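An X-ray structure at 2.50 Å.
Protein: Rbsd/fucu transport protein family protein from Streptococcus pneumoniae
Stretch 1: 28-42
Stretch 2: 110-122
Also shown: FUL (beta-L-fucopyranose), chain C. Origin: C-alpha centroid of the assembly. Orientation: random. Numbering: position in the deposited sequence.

Stretch 1, residues 28-42: LADANYPSASCANKL
Stretch 2, residues 110-122: DFYERSKKAYAIV

Stretch 1 leaves a strand at Leu28-Ala29, makes a type I turn from Asp30 to Tyr33, forms a short helix over 35-38 and re-enters a strand at Leu42. Stretch 2 runs from a helix that begins before Asp110, through a loop, into a strand through Ile121 and Val122. That strand lies parallel to both strand segments of stretch 1, pairing Val122 with Leu28 (CA-CA 5.2 Å) and Ile121 with Leu42 (CA-CA 5.4 Å). One backbone hydrogen bond accompanies each pairing: Ala29 N donates to Val122 O (2.8 Å), and Ile121 N to Lys41 O (3.1 Å), which also receives a CA-H contact from Ala120 CA (3.2 Å).

Ile121 (chi1 m, chi2 t) fills the apolar center, its branches touching short side chains: CG2 lies 3.6 Å from Ala29 CB, and CD1 3.8 Å from Cys38 CB. Leu28 CD2 meets Val122 CG1 at 3.4 Å.

Beside Ile121, Tyr33 (chi1 t) donates from OH to Ser115 OG (2.7 Å), and Ser115 OG (chi1 p) donates to Tyr112 O (2.6 Å), so the buried serine both accepts and donates. Tyr112 (chi1 m) sets its ring obliquely to that of Tyr33, planes at 69°; Pro34 CG packs 3.8 Å from Tyr112 CE1.

Both stretches reach the fucose. Asp30 OD1 (chi1 p) accepts from FUL O2 (3.2 Å) and Asp30 OD2 from FUL O3 (2.7 Å), while Tyr112 OH and FUL O1 share a hydrogen bond of 2.9 Å.

At the exposed end, Asn40 (chi1 t) donates from ND2 to Tyr119 O (3.3 Å). One water accepts from Asn40 N (2.7 Å) and donates to Ser115 O (3.1 Å) and Ala118 O (2.6 Å). Lys41 lays its aliphatic chain near a ring, CD 4.2 Å from Tyr119 CE2. Lys116 CA contacts Cys38 O (3.4 Å), while Lys116 NZ pairs its charge with Glu113 OE2 (3.2 Å) in a salt bridge.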

ATOM      1  N   LEU I  28      13.459 -19.170 -16.349  1.00 29.79           N
ATOM      2  CA  LEU I  28      12.342 -20.064 -16.557  1.00 30.23           C
ATOM      3  C   LEU I  28      12.539 -21.188 -15.558  1.00 30.41           C
ATOM      4  O   LEU I  28      13.362 -22.084 -15.760  1.00 30.61           O
ATOM      5  CB  LEU I  28      12.298 -20.563 -18.010  1.00 30.36           C
ATOM      6  CG  LEU I  28      12.401 -19.492 -19.117  1.00 31.48           C
ATOM      7  CD1 LEU I  28      12.414 -20.095 -20.525  1.00 32.04           C
ATOM      8  CD2 LEU I  28      11.289 -18.453 -19.019  1.00 30.88           C
ATOM      9  N   ALA I  29      11.812 -21.114 -14.450  1.00 30.47           N
ATOM     10  CA  ALA I  29      12.018 -22.039 -13.348  1.00 30.71           C
ATOM     11  C   ALA I  29      11.110 -23.258 -13.444  1.00 30.82           C
ATOM     12  O   ALA I  29       9.941 -23.137 -13.816  1.00 30.92           O
ATOM     13  CB  ALA I  29      11.808 -21.327 -12.033  1.00 30.69           C
ATOM     14  N   ASP I  30      11.640 -24.428 -13.097  1.00 30.85           N
ATOM     15  CA  ASP I  30      10.834 -25.642 -13.105  1.00 31.19           C
ATOM     16  C   ASP I  30      10.060 -25.810 -11.799  1.00 31.30           C
ATOM     17  O   ASP I  30      10.327 -25.119 -10.821  1.00 31.27           O
ATOM     18  CB  ASP I  30      11.671 -26.886 -13.461  1.00 31.58           C
ATOM     19  CG  ASP I  30      12.697 -27.276 -12.384  1.00 32.51           C
ATOM     20  OD1 ASP I  30      12.431 -27.152 -11.162  1.00 34.16           O
ATOM     21  OD2 ASP I  30      13.783 -27.751 -12.781  1.00 32.86           O
ATOM     22  N   ALA I  31       9.118 -26.750 -11.789  1.00 31.51           N
ATOM     23  CA  ALA I  31       8.165 -26.903 -10.688  1.00 31.44           C
ATOM     24  C   ALA I  31       8.816 -27.068  -9.326  1.00 31.41           C
ATOM     25  O   ALA I  31       8.256 -26.647  -8.322  1.00 31.44           O
ATOM     26  CB  ALA I  31       7.228 -28.064 -10.962  1.00 31.62           C
ATOM     27  N   ASN I  32       9.994 -27.682  -9.301  1.00 31.35           N
ATOM     28  CA  ASN I  32      10.699 -27.968  -8.056  1.00 31.20           C
ATOM     29  C   ASN I  32      11.574 -26.809  -7.592  1.00 31.10           C
ATOM     30  O   ASN I  32      12.105 -26.829  -6.478  1.00 31.13           O
ATOM     31  CB  ASN I  32      11.553 -29.226  -8.216  1.00 31.38           C
ATOM     32  CG  ASN I  32      10.723 -30.489  -8.283  1.00 31.56           C
ATOM     33  OD1 ASN I  32      10.271 -31.009  -7.256  1.00 31.18           O
ATOM     34  ND2 ASN I  32      10.524 -31.001  -9.495  1.00 31.19           N
ATOM     35  N   TYR I  33      11.722 -25.802  -8.446  1.00 30.94           N
ATOM     36  CA  TYR I  33      12.622 -24.683  -8.180  1.00 30.82           C
ATOM     37  C   TYR I  33      12.120 -23.776  -7.034  1.00 30.91           C
ATOM     38  O   TYR I  33      10.912 -23.682  -6.811  1.00 31.05           O
ATOM     39  CB  TYR I  33      12.867 -23.888  -9.472  1.00 30.73           C
ATOM     40  CG  TYR I  33      13.998 -22.906  -9.342  1.00 30.73           C
ATOM     41  CD1 TYR I  33      15.327 -23.323  -9.456  1.00 29.31           C
ATOM     42  CD2 TYR I  33      13.743 -21.562  -9.057  1.00 30.04           C
ATOM     43  CE1 TYR I  33      16.363 -22.428  -9.297  1.00 30.15           C
ATOM     44  CE2 TYR I  33      14.777 -20.659  -8.893  1.00 30.21           C
ATOM     45  CZ  TYR I  33      16.081 -21.092  -9.016  1.00 30.33           C
ATOM     46  OH  TYR I  33      17.097 -20.186  -8.858  1.00 30.99           O
ATOM     47  N   PRO I  34      13.042 -23.132  -6.280  1.00 30.76           N
ATOM     48  CA  PRO I  34      12.613 -22.151  -5.268  1.00 30.65           C
ATOM     49  C   PRO I  34      12.260 -20.775  -5.852  1.00 30.61           C
ATOM     50  O   PRO I  34      12.818 -19.756  -5.435  1.00 30.63           O
ATOM     51  CB  PRO I  34      13.830 -22.052  -4.342  1.00 30.47           C
ATOM     52  CG  PRO I  34      14.979 -22.455  -5.193  1.00 30.26           C
ATOM     53  CD  PRO I  34      14.461 -23.497  -6.113  1.00 30.63           C
ATOM     54  N   SER I  35      11.323 -20.751  -6.796  1.00 30.65           N
ATOM     55  CA  SER I  35      11.021 -19.540  -7.565  1.00 30.40           C
ATOM     56  C   SER I  35      10.611 -18.401  -6.657  1.00 30.33           C
ATOM     57  O   SER I  35      11.161 -17.308  -6.743  1.00 30.21           O
ATOM     58  CB  SER I  35       9.909 -19.804  -8.582  1.00 30.20           C
ATOM     59  OG  SER I  35       9.945 -21.148  -9.018  1.00 30.82           O
ATOM     60  N   ALA I  36       9.648 -18.674  -5.778  1.00 30.41           N
ATOM     61  CA  ALA I  36       9.043 -17.635  -4.949  1.00 30.37           C
ATOM     62  C   ALA I  36      10.043 -17.000  -3.982  1.00 30.42           C
ATOM     63  O   ALA I  36      10.027 -15.786  -3.778  1.00 30.33           O
ATOM     64  CB  ALA I  36       7.835 -18.178  -4.210  1.00 30.19           C
ATOM     65  N   SER I  37      10.931 -17.809  -3.411  1.00 30.52           N
ATOM     66  CA  SER I  37      11.918 -17.276  -2.476  1.00 30.76           C
ATOM     67  C   SER I  37      13.111 -16.544  -3.131  1.00 30.92           C
ATOM     68  O   SER I  37      13.694 -15.656  -2.521  1.00 30.69           O
ATOM     69  CB  SER I  37      12.376 -18.349  -1.486  1.00 30.42           C
ATOM     70  OG  SER I  37      13.210 -19.305  -2.101  1.00 30.37           O
ATOM     71  N   CYS I  38      13.454 -16.896  -4.369  1.00 31.30           N
ATOM     72  CA  CYS I  38      14.564 -16.233  -5.083  1.00 31.74           C
ATOM     73  C   CYS I  38      14.179 -14.968  -5.887  1.00 31.41           C
ATOM     74  O   CYS I  38      15.038 -14.129  -6.198  1.00 31.20           O
ATOM     75  CB  CYS I  38      15.268 -17.228  -6.015  1.00 32.00           C
ATOM     76  SG  CYS I  38      16.103 -18.606  -5.172  1.00 34.08           S
ATOM     77  N   ALA I  39      12.894 -14.827  -6.197  1.00 31.02           N
ATOM     78  CA  ALA I  39      12.437 -13.872  -7.205  1.00 30.88           C
ATOM     79  C   ALA I  39      12.470 -12.396  -6.795  1.00 30.77           C
ATOM     80  O   ALA I  39      11.907 -12.013  -5.763  1.00 30.81           O
ATOM     81  CB  ALA I  39      11.048 -14.265  -7.696  1.00 30.52           C
ATOM     82  N   ASN I  40      13.135 -11.576  -7.610  1.00 30.53           N
ATOM     83  CA  ASN I  40      12.982 -10.121  -7.514  1.00 30.89           C
ATOM     84  C   ASN I  40      11.545  -9.788  -7.910  1.00 30.98           C
ATOM     85  O   ASN I  40      10.842  -9.075  -7.197  1.00 31.21           O
ATOM     86  CB  ASN I  40      13.996  -9.373  -8.406  1.00 30.85           C
ATOM     87  CG  ASN I  40      13.661  -7.882  -8.582  1.00 31.45           C
ATOM     88  OD1 ASN I  40      13.592  -7.134  -7.606  1.00 34.03           O
ATOM     89  ND2 ASN I  40      13.450  -7.451  -9.831  1.00 29.19           N
ATOM     90  N   LYS I  41      11.116 -10.342  -9.040  1.00 30.97           N
ATOM     91  CA  LYS I  41       9.768 -10.166  -9.550  1.00 31.25           C
ATOM     92  C   LYS I  41       9.246 -11.541  -9.963  1.00 30.94           C
ATOM     93  O   LYS I  41       9.865 -12.202 -10.773  1.00 31.36           O
ATOM     94  CB  LYS I  41       9.802  -9.195 -10.732  1.00 31.33           C
ATOM     95  CG  LYS I  41       8.463  -8.867 -11.364  1.00 32.92           C
ATOM     96  CD  LYS I  41       8.605  -7.734 -12.397  1.00 34.24           C
ATOM     97  CE  LYS I  41       7.255  -7.381 -13.024  1.00 35.90           C
ATOM     98  NZ  LYS I  41       6.323  -6.748 -12.022  1.00 37.31           N
ATOM     99  N   LEU I  42       8.126 -11.970  -9.382  1.00 30.66           N
ATOM    100  CA  LEU I  42       7.566 -13.303  -9.618  1.00 30.18           C
ATOM    101  C   LEU I  42       6.393 -13.335 -10.610  1.00 30.56           C
ATOM    102  O   LEU I  42       5.403 -12.604 -10.457  1.00 30.84           O
ATOM    103  CB  LEU I  42       7.127 -13.940  -8.294  1.00 29.79           C
ATOM    104  CG  LEU I  42       6.527 -15.348  -8.361  1.00 28.77           C
ATOM    105  CD1 LEU I  42       7.563 -16.363  -8.817  1.00 29.13           C
ATOM    106  CD2 LEU I  42       5.957 -15.769  -7.028  1.00 29.53           C
ATOM    107  N   ASP I 110      25.350 -21.468  -7.456  1.00 41.03           N
ATOM    108  CA  ASP I 110      25.592 -20.276  -8.285  1.00 40.05           C
ATOM    109  C   ASP I 110      24.356 -19.865  -9.077  1.00 39.48           C
ATOM    110  O   ASP I 110      24.095 -18.673  -9.267  1.00 39.48           O
ATOM    111  CB  ASP I 110      26.746 -20.514  -9.274  1.00 40.08           C
ATOM    112  CG  ASP I 110      28.102 -20.688  -8.589  1.00 39.87           C
ATOM    113  OD1 ASP I 110      28.244 -20.366  -7.389  1.00 39.50           O
ATOM    114  OD2 ASP I 110      29.037 -21.152  -9.272  1.00 39.80           O
ATOM    115  N   PHE I 111      23.621 -20.868  -9.552  1.00 38.77           N
ATOM    116  CA  PHE I 111      22.388 -20.679 -10.290  1.00 37.82           C
ATOM    117  C   PHE I 111      21.378 -19.912  -9.454  1.00 37.49           C
ATOM    118  O   PHE I 111      20.715 -19.004  -9.962  1.00 37.29           O
ATOM    119  CB  PHE I 111      21.798 -22.031 -10.710  1.00 37.83           C
ATOM    120  CG  PHE I 111      20.778 -21.924 -11.809  1.00 37.43           C
ATOM    121  CD1 PHE I 111      19.457 -21.580 -11.524  1.00 37.47           C
ATOM    122  CD2 PHE I 111      21.145 -22.142 -13.133  1.00 36.44           C
ATOM    123  CE1 PHE I 111      18.519 -21.464 -12.539  1.00 37.33           C
ATOM    124  CE2 PHE I 111      20.218 -22.026 -14.155  1.00 36.09           C
ATOM    125  CZ  PHE I 111      18.901 -21.691 -13.860  1.00 36.95           C
ATOM    126  N   TYR I 112      21.271 -20.280  -8.176  1.00 37.14           N
ATOM    127  CA  TYR I 112      20.363 -19.622  -7.235  1.00 36.81           C
ATOM    128  C   TYR I 112      20.679 -18.136  -7.139  1.00 36.43           C
ATOM    129  O   TYR I 112      19.800 -17.290  -7.323  1.00 36.38           O
ATOM    130  CB  TYR I 112      20.443 -20.261  -5.842  1.00 36.95           C
ATOM    131  CG  TYR I 112      19.828 -21.652  -5.707  1.00 38.07           C
ATOM    132  CD1 TYR I 112      18.955 -22.170  -6.678  1.00 38.47           C
ATOM    133  CD2 TYR I 112      20.086 -22.434  -4.578  1.00 38.66           C
ATOM    134  CE1 TYR I 112      18.381 -23.446  -6.534  1.00 38.59           C
ATOM    135  CE2 TYR I 112      19.513 -23.714  -4.427  1.00 39.02           C
ATOM    136  CZ  TYR I 112      18.665 -24.212  -5.408  1.00 38.77           C
ATOM    137  OH  TYR I 112      18.106 -25.468  -5.255  1.00 38.37           O
ATOM    138  N   GLU I 113      21.947 -17.827  -6.879  1.00 35.95           N
ATOM    139  CA  GLU I 113      22.394 -16.447  -6.734  1.00 35.61           C
ATOM    140  C   GLU I 113      22.180 -15.583  -7.989  1.00 35.15           C
ATOM    141  O   GLU I 113      21.725 -14.443  -7.886  1.00 35.05           O
ATOM    142  CB  GLU I 113      23.850 -16.391  -6.238  1.00 35.95           C
ATOM    143  CG  GLU I 113      24.095 -17.026  -4.849  1.00 36.25           C
ATOM    144  CD  GLU I 113      23.292 -16.368  -3.725  1.00 37.53           C
ATOM    145  OE1 GLU I 113      23.134 -15.127  -3.738  1.00 38.45           O
ATOM    146  OE2 GLU I 113      22.812 -17.101  -2.826  1.00 37.38           O
ATOM    147  N   ARG I 114      22.480 -16.115  -9.169  1.00 34.73           N
ATOM    148  CA  ARG I 114      22.201 -15.354 -10.393  1.00 34.41           C
ATOM    149  C   ARG I 114      20.690 -15.130 -10.597  1.00 34.13           C
ATOM    150  O   ARG I 114      20.272 -14.064 -11.061  1.00 34.26           O
ATOM    151  CB  ARG I 114      22.845 -15.976 -11.637  1.00 34.37           C
ATOM    152  CG  ARG I 114      23.244 -14.907 -12.660  1.00 34.34           C
ATOM    153  CD  ARG I 114      23.142 -15.405 -14.081  1.00 34.41           C
ATOM    154  NE  ARG I 114      24.424 -15.802 -14.649  1.00 34.94           N
ATOM    155  CZ  ARG I 114      24.928 -15.322 -15.783  1.00 34.57           C
ATOM    156  NH1 ARG I 114      24.263 -14.423 -16.485  1.00 33.85           N
ATOM    157  NH2 ARG I 114      26.104 -15.747 -16.220  1.00 35.48           N
ATOM    158  N   SER I 115      19.879 -16.117 -10.218  1.00 33.39           N
ATOM    159  CA  SER I 115      18.423 -15.985 -10.292  1.00 32.95           C
ATOM    160  C   SER I 115      17.854 -14.880  -9.381  1.00 32.64           C
ATOM    161  O   SER I 115      16.798 -14.329  -9.668  1.00 32.33           O
ATOM    162  CB  SER I 115      17.732 -17.321 -10.017  1.00 32.64           C
ATOM    163  OG  SER I 115      17.535 -17.522  -8.633  1.00 32.46           O
ATOM    164  N   LYS I 116      18.558 -14.561  -8.296  1.00 32.62           N
ATOM    165  CA  LYS I 116      18.141 -13.487  -7.389  1.00 32.33           C
ATOM    166  C   LYS I 116      18.398 -12.116  -8.007  1.00 32.32           C
ATOM    167  O   LYS I 116      17.730 -11.139  -7.668  1.00 32.09           O
ATOM    168  CB  LYS I 116      18.847 -13.594  -6.039  1.00 32.10           C
ATOM    169  CG  LYS I 116      18.560 -14.866  -5.272  1.00 32.04           C
ATOM    170  CD  LYS I 116      19.210 -14.850  -3.888  1.00 32.28           C
ATOM    171  CE  LYS I 116      18.863 -16.112  -3.122  1.00 32.79           C
ATOM    172  NZ  LYS I 116      19.807 -16.375  -2.017  1.00 33.74           N
ATOM    173  N   LYS I 117      19.365 -12.066  -8.923  1.00 32.53           N
ATOM    174  CA  LYS I 117      19.736 -10.833  -9.618  1.00 32.44           C
ATOM    175  C   LYS I 117      19.022 -10.694 -10.957  1.00 32.09           C
ATOM    176  O   LYS I 117      19.186  -9.690 -11.647  1.00 32.24           O
ATOM    177  CB  LYS I 117      21.253 -10.768  -9.834  1.00 32.60           C
ATOM    178  CG  LYS I 117      22.011  -9.952  -8.778  1.00 34.08           C
ATOM    179  CD  LYS I 117      22.894 -10.804  -7.872  1.00 35.70           C
ATOM    180  CE  LYS I 117      24.298 -10.986  -8.451  1.00 36.19           C
ATOM    181  NZ  LYS I 117      25.127 -11.912  -7.609  1.00 36.35           N
ATOM    182  N   ALA I 118      18.246 -11.707 -11.331  1.00 31.74           N
ATOM    183  CA  ALA I 118      17.498 -11.666 -12.580  1.00 31.27           C
ATOM    184  C   ALA I 118      16.305 -10.744 -12.414  1.00 31.14           C
ATOM    185  O   ALA I 118      15.831 -10.527 -11.290  1.00 31.35           O
ATOM    186  CB  ALA I 118      17.056 -13.051 -12.995  1.00 31.05           C
ATOM    187  N   TYR I 119      15.827 -10.199 -13.533  1.00 30.46           N
ATOM    188  CA  TYR I 119      14.702  -9.282 -13.502  1.00 30.06           C
ATOM    189  C   TYR I 119      13.439  -9.995 -13.057  1.00 29.86           C
ATOM    190  O   TYR I 119      12.650  -9.440 -12.306  1.00 30.07           O
ATOM    191  CB  TYR I 119      14.489  -8.607 -14.855  1.00 29.82           C
ATOM    192  CG  TYR I 119      13.433  -7.532 -14.832  1.00 29.81           C
ATOM    193  CD1 TYR I 119      13.620  -6.352 -14.112  1.00 30.57           C
ATOM    194  CD2 TYR I 119      12.238  -7.690 -15.519  1.00 30.63           C
ATOM    195  CE1 TYR I 119      12.647  -5.352 -14.096  1.00 28.99           C
ATOM    196  CE2 TYR I 119      11.266  -6.697 -15.511  1.00 29.87           C
ATOM    197  CZ  TYR I 119      11.475  -5.534 -14.795  1.00 28.96           C
ATOM    198  OH  TYR I 119      10.501  -4.555 -14.785  1.00 28.87           O
ATOM    199  N   ALA I 120      13.256 -11.226 -13.515  1.00 29.48           N
ATOM    200  CA  ALA I 120      12.091 -11.999 -13.129  1.00 29.12           C
ATOM    201  C   ALA I 120      12.326 -13.499 -13.211  1.00 29.19           C
ATOM    202  O   ALA I 120      13.115 -13.998 -14.039  1.00 28.80           O
ATOM    203  CB  ALA I 120      10.890 -11.613 -13.972  1.00 29.11           C
ATOM    204  N   ILE I 121      11.630 -14.210 -12.334  1.00 28.95           N
ATOM    205  CA  ILE I 121      11.547 -15.648 -12.427  1.00 28.83           C
ATOM    206  C   ILE I 121      10.101 -15.999 -12.737  1.00 29.15           C
ATOM    207  O   ILE I 121       9.172 -15.484 -12.095  1.00 29.25           O
ATOM    208  CB  ILE I 121      11.998 -16.334 -11.119  1.00 28.79           C
ATOM    209  CG1 ILE I 121      13.435 -15.911 -10.755  1.00 27.94           C
ATOM    210  CG2 ILE I 121      11.825 -17.857 -11.231  1.00 28.05           C
ATOM    211  CD1 ILE I 121      14.011 -16.577  -9.520  1.00 25.35           C
ATOM    212  N   VAL I 122       9.916 -16.848 -13.741  1.00 29.09           N
ATOM    213  CA  VAL I 122       8.615 -17.465 -13.990  1.00 29.26           C
ATOM    214  C   VAL I 122       8.601 -18.919 -13.502  1.00 29.19           C
ATOM    215  O   VAL I 122       9.403 -19.737 -13.936  1.00 29.16           O
ATOM    216  CB  VAL I 122       8.159 -17.338 -15.482  1.00 29.33           C
ATOM    217  CG1 VAL I 122       9.318 -17.441 -16.421  1.00 29.38           C
ATOM    218  CG2 VAL I 122       7.094 -18.358 -15.826  1.00 28.83           C
TER
HETATM  219  C1  FUL C1144      16.394 -27.760  -7.746  1.00 44.27           C
HETATM  220  C2  FUL C1144      15.347 -27.905  -8.858  1.00 43.71           C
HETATM  221  O2  FUL C1144      15.122 -26.692  -9.541  1.00 43.62           O
HETATM  222  C3  FUL C1144      15.874 -28.937  -9.852  1.00 43.39           C
HETATM  223  O3  FUL C1144      14.942 -29.183 -10.869  1.00 44.43           O
HETATM  224  C4  FUL C1144      16.192 -30.237  -9.136  1.00 43.43           C
HETATM  225  O4  FUL C1144      15.004 -30.727  -8.573  1.00 43.17           O
HETATM  226  C5  FUL C1144      17.190 -29.951  -8.021  1.00 43.95           C
HETATM  227  C6  FUL C1144      17.626 -31.235  -7.326  1.00 43.18           C
HETATM  228  O5  FUL C1144      16.592 -29.021  -7.125  1.00 44.32           O
HETATM  229  O1  FUL C1144      16.012 -26.814  -6.780  1.00 45.68           O
HETATM  230  O   HOH W   1      14.531 -12.279  -9.847  1.00 20.46           O